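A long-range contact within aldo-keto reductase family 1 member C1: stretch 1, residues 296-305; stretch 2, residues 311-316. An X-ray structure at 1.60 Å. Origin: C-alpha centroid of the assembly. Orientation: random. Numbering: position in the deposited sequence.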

# COMPACT_ATOMS: atom_id res chain seq x y z
N GLN A 296 6.23 5.11 -16.10
CA GLN A 296 7.42 4.30 -15.87
C GLN A 296 7.38 3.69 -14.48
O GLN A 296 7.20 4.40 -13.48
N ARG A 297 7.53 2.37 -14.42
CA ARG A 297 7.52 1.66 -13.15
C ARG A 297 8.77 2.01 -12.34
O ARG A 297 9.89 1.85 -12.83
N LEU A 298 8.58 2.47 -11.11
CA LEU A 298 9.70 2.85 -10.24
C LEU A 298 10.19 1.69 -9.39
O LEU A 298 11.37 1.62 -9.04
N PHE A 299 9.28 0.80 -9.02
CA PHE A 299 9.62 -0.35 -8.20
C PHE A 299 9.59 -1.62 -9.04
O PHE A 299 8.55 -2.26 -9.20
N LEU A 300 10.75 -1.98 -9.56
CA LEU A 300 10.89 -3.15 -10.42
C LEU A 300 10.86 -4.50 -9.71
O LEU A 300 10.66 -5.52 -10.35
N GLN A 301 11.06 -4.50 -8.39
CA GLN A 301 11.07 -5.74 -7.62
C GLN A 301 11.87 -6.78 -8.42
O GLN A 301 11.43 -7.93 -8.58
N ASP A 302 13.04 -6.38 -8.92
CA ASP A 302 13.86 -7.25 -9.76
C ASP A 302 14.46 -8.50 -9.14
O ASP A 302 15.04 -9.32 -9.85
N PHE A 303 14.31 -8.68 -7.83
CA PHE A 303 14.80 -9.89 -7.21
C PHE A 303 13.95 -11.07 -7.72
O PHE A 303 14.33 -12.23 -7.57
N MET A 304 12.80 -10.76 -8.33
CA MET A 304 11.93 -11.80 -8.87
C MET A 304 12.39 -12.28 -10.25
O MET A 304 11.87 -13.26 -10.76
N THR A 305 13.36 -11.59 -10.84
CA THR A 305 13.87 -11.95 -12.15
C THR A 305 14.26 -13.44 -12.23
O THR A 305 15.03 -13.93 -11.41
N ALA A 311 5.95 -11.55 -11.71
CA ALA A 311 4.82 -10.79 -12.24
C ALA A 311 5.15 -9.84 -13.38
O ALA A 311 4.30 -9.54 -14.22
N PHE A 312 6.39 -9.36 -13.41
CA PHE A 312 6.82 -8.40 -14.43
C PHE A 312 7.81 -9.02 -15.42
O PHE A 312 8.58 -8.30 -16.06
N ALA A 313 7.78 -10.34 -15.55
CA ALA A 313 8.68 -11.06 -16.44
C ALA A 313 8.83 -10.44 -17.83
O ALA A 313 9.93 -10.38 -18.38
N ALA A 314 7.72 -9.96 -18.39
CA ALA A 314 7.72 -9.37 -19.72
C ALA A 314 8.50 -8.06 -19.84
O ALA A 314 8.82 -7.62 -20.95
N GLU A 315 8.80 -7.43 -18.71
CA GLU A 315 9.53 -6.16 -18.70
C GLU A 315 11.03 -6.32 -18.44
O GLU A 315 11.78 -5.35 -18.53
N ARG A 316 11.46 -7.54 -18.12
CA ARG A 316 12.87 -7.78 -17.84
C ARG A 316 13.72 -7.71 -19.11
O ARG A 316 13.18 -8.02 -20.19

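Two arginines, one from each stretch, hold this contact together: Arg297 stacks on an aromatic ring and pairs with a carboxylate, while Arg316 reaches back to hydrogen-bond, across the interface, only to backbone carbonyl oxygens. The CA-to-CB bonds of Arg297, Met304, Phe312, Glu315 and Arg316 point toward the opposing stretch. Arg297 leaves the backbone extended (chi1 and chi2 both t), then bends at chi3 (m) and turns at chi4 (-75°), and its guanidinium lies flat on the Phe312 ring, with centres 3.8 Å apart and planes at 18°. The cation thus sits over the ring face, and its edge remains free for Glu315. There the salt bridge is bidentate: Arg297 NE donates to Glu315 OE2 at 3.0 Å and Arg297 NH2 to Glu315 OE1 at 2.8 Å, both nearly linear. Glu315, with chi1 m and chi2 t, is extended enough to present both oxygens to that edge.

Phe312 (chi1 m) is buried, and its ring edge meets Gln301 CG, 3.9 Å from Phe312 CE2, and the carbonyl of Leu300, whose O lies 3.5 Å from Phe312 CD2. Met304, with chi1 m, chi2 t and chi3 m, adds an apolar contact, its CE lying 4.2 Å from Phe312 CE2 and 4.3 Å from Ala311 CB.

Arg316 turns at chi1 and chi2 (both m) before running straight through chi3 (t). Its guanidinium grips Leu300 O in a fork, from Arg316 NH1 at 2.9 Å and Arg316 NH2 at 3.1 Å; a weak bond joins Arg316 NH2 to Gln301 O at 3.2 Å. Thr305 OG1 lies over one guanidinium face, 3.7 Å from Arg316 NE, a contact without hydrogen-bond geometry; Thr305 OG1 instead donates to Asp302 O at 2.6 Å. The CA-to-CB bond of Phe303 points away, and its side chain makes no contact with the other stretch.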

# COMPACT_ATOMS: atom_id res chain seq x y z
CB GLN A 296 8.68 5.16 -16.01
CG GLN A 296 9.96 4.36 -16.09
CD GLN A 296 11.19 5.24 -16.19
OE1 GLN A 296 11.27 6.13 -17.04
NE2 GLN A 296 12.17 4.99 -15.32
CB ARG A 297 7.46 0.15 -13.41
CG ARG A 297 7.27 -0.70 -12.17
CD ARG A 297 7.43 -2.17 -12.50
NE ARG A 297 6.43 -2.67 -13.44
CZ ARG A 297 5.16 -2.92 -13.13
NH1 ARG A 297 4.72 -2.71 -11.89
NH2 ARG A 297 4.33 -3.43 -14.04
CB LEU A 298 9.28 4.00 -9.31
CG LEU A 298 8.84 5.31 -9.96
CD1 LEU A 298 8.46 6.32 -8.89
CD2 LEU A 298 9.96 5.84 -10.83
CB PHE A 299 8.63 -0.44 -7.04
CG PHE A 299 8.76 0.69 -6.06
CD1 PHE A 299 9.62 0.59 -4.97
CD2 PHE A 299 8.05 1.87 -6.24
CE1 PHE A 299 9.77 1.65 -4.08
CE2 PHE A 299 8.19 2.94 -5.35
CZ PHE A 299 9.06 2.82 -4.27
CB LEU A 300 12.19 -3.02 -11.22
CG LEU A 300 12.40 -1.69 -11.94
CD1 LEU A 300 13.75 -1.68 -12.64
CD2 LEU A 300 11.27 -1.46 -12.94
CB GLN A 301 9.63 -6.26 -7.40
CG GLN A 301 8.65 -5.20 -6.90
CD GLN A 301 8.98 -4.68 -5.50
OE1 GLN A 301 9.94 -5.13 -4.87
NE2 GLN A 301 8.19 -3.72 -5.02
CB ASP A 302 14.97 -6.44 -10.47
CG ASP A 302 15.91 -5.75 -9.51
OD1 ASP A 302 16.13 -6.26 -8.40
OD2 ASP A 302 16.45 -4.69 -9.89
CB PHE A 303 14.70 -9.79 -5.68
CG PHE A 303 13.30 -9.61 -5.16
CD1 PHE A 303 12.46 -10.71 -4.96
CD2 PHE A 303 12.82 -8.34 -4.86
CE1 PHE A 303 11.17 -10.54 -4.47
CE2 PHE A 303 11.52 -8.16 -4.37
CZ PHE A 303 10.70 -9.26 -4.18
CB MET A 304 10.48 -11.30 -9.01
CG MET A 304 9.70 -11.17 -7.71
SD MET A 304 7.90 -11.06 -8.00
CE MET A 304 7.75 -9.45 -8.78
CB THR A 305 15.12 -11.10 -12.51
OG1 THR A 305 14.78 -9.71 -12.40
CG2 THR A 305 15.58 -11.39 -13.93
CB ALA A 311 4.15 -10.01 -11.10
CB PHE A 312 7.46 -7.17 -13.77
CG PHE A 312 6.72 -6.66 -12.55
CD1 PHE A 312 5.33 -6.62 -12.52
CD2 PHE A 312 7.42 -6.20 -11.44
CE1 PHE A 312 4.64 -6.12 -11.41
CE2 PHE A 312 6.75 -5.70 -10.32
CZ PHE A 312 5.36 -5.66 -10.31
CB ALA A 313 8.24 -12.51 -16.57
CB ALA A 314 6.29 -9.16 -20.19
CB GLU A 315 8.94 -5.23 -17.64
CG GLU A 315 7.43 -5.09 -17.69
CD GLU A 315 6.88 -4.16 -16.61
OE1 GLU A 315 5.67 -4.20 -16.36
OE2 GLU A 315 7.67 -3.38 -16.03
CB ARG A 316 13.06 -9.15 -17.19
CG ARG A 316 12.16 -9.41 -15.99
CD ARG A 316 12.29 -8.34 -14.92
NE ARG A 316 11.49 -8.69 -13.75
CZ ARG A 316 11.34 -7.91 -12.68
NH1 ARG A 316 11.92 -6.72 -12.64
NH2 ARG A 316 10.61 -8.33 -11.66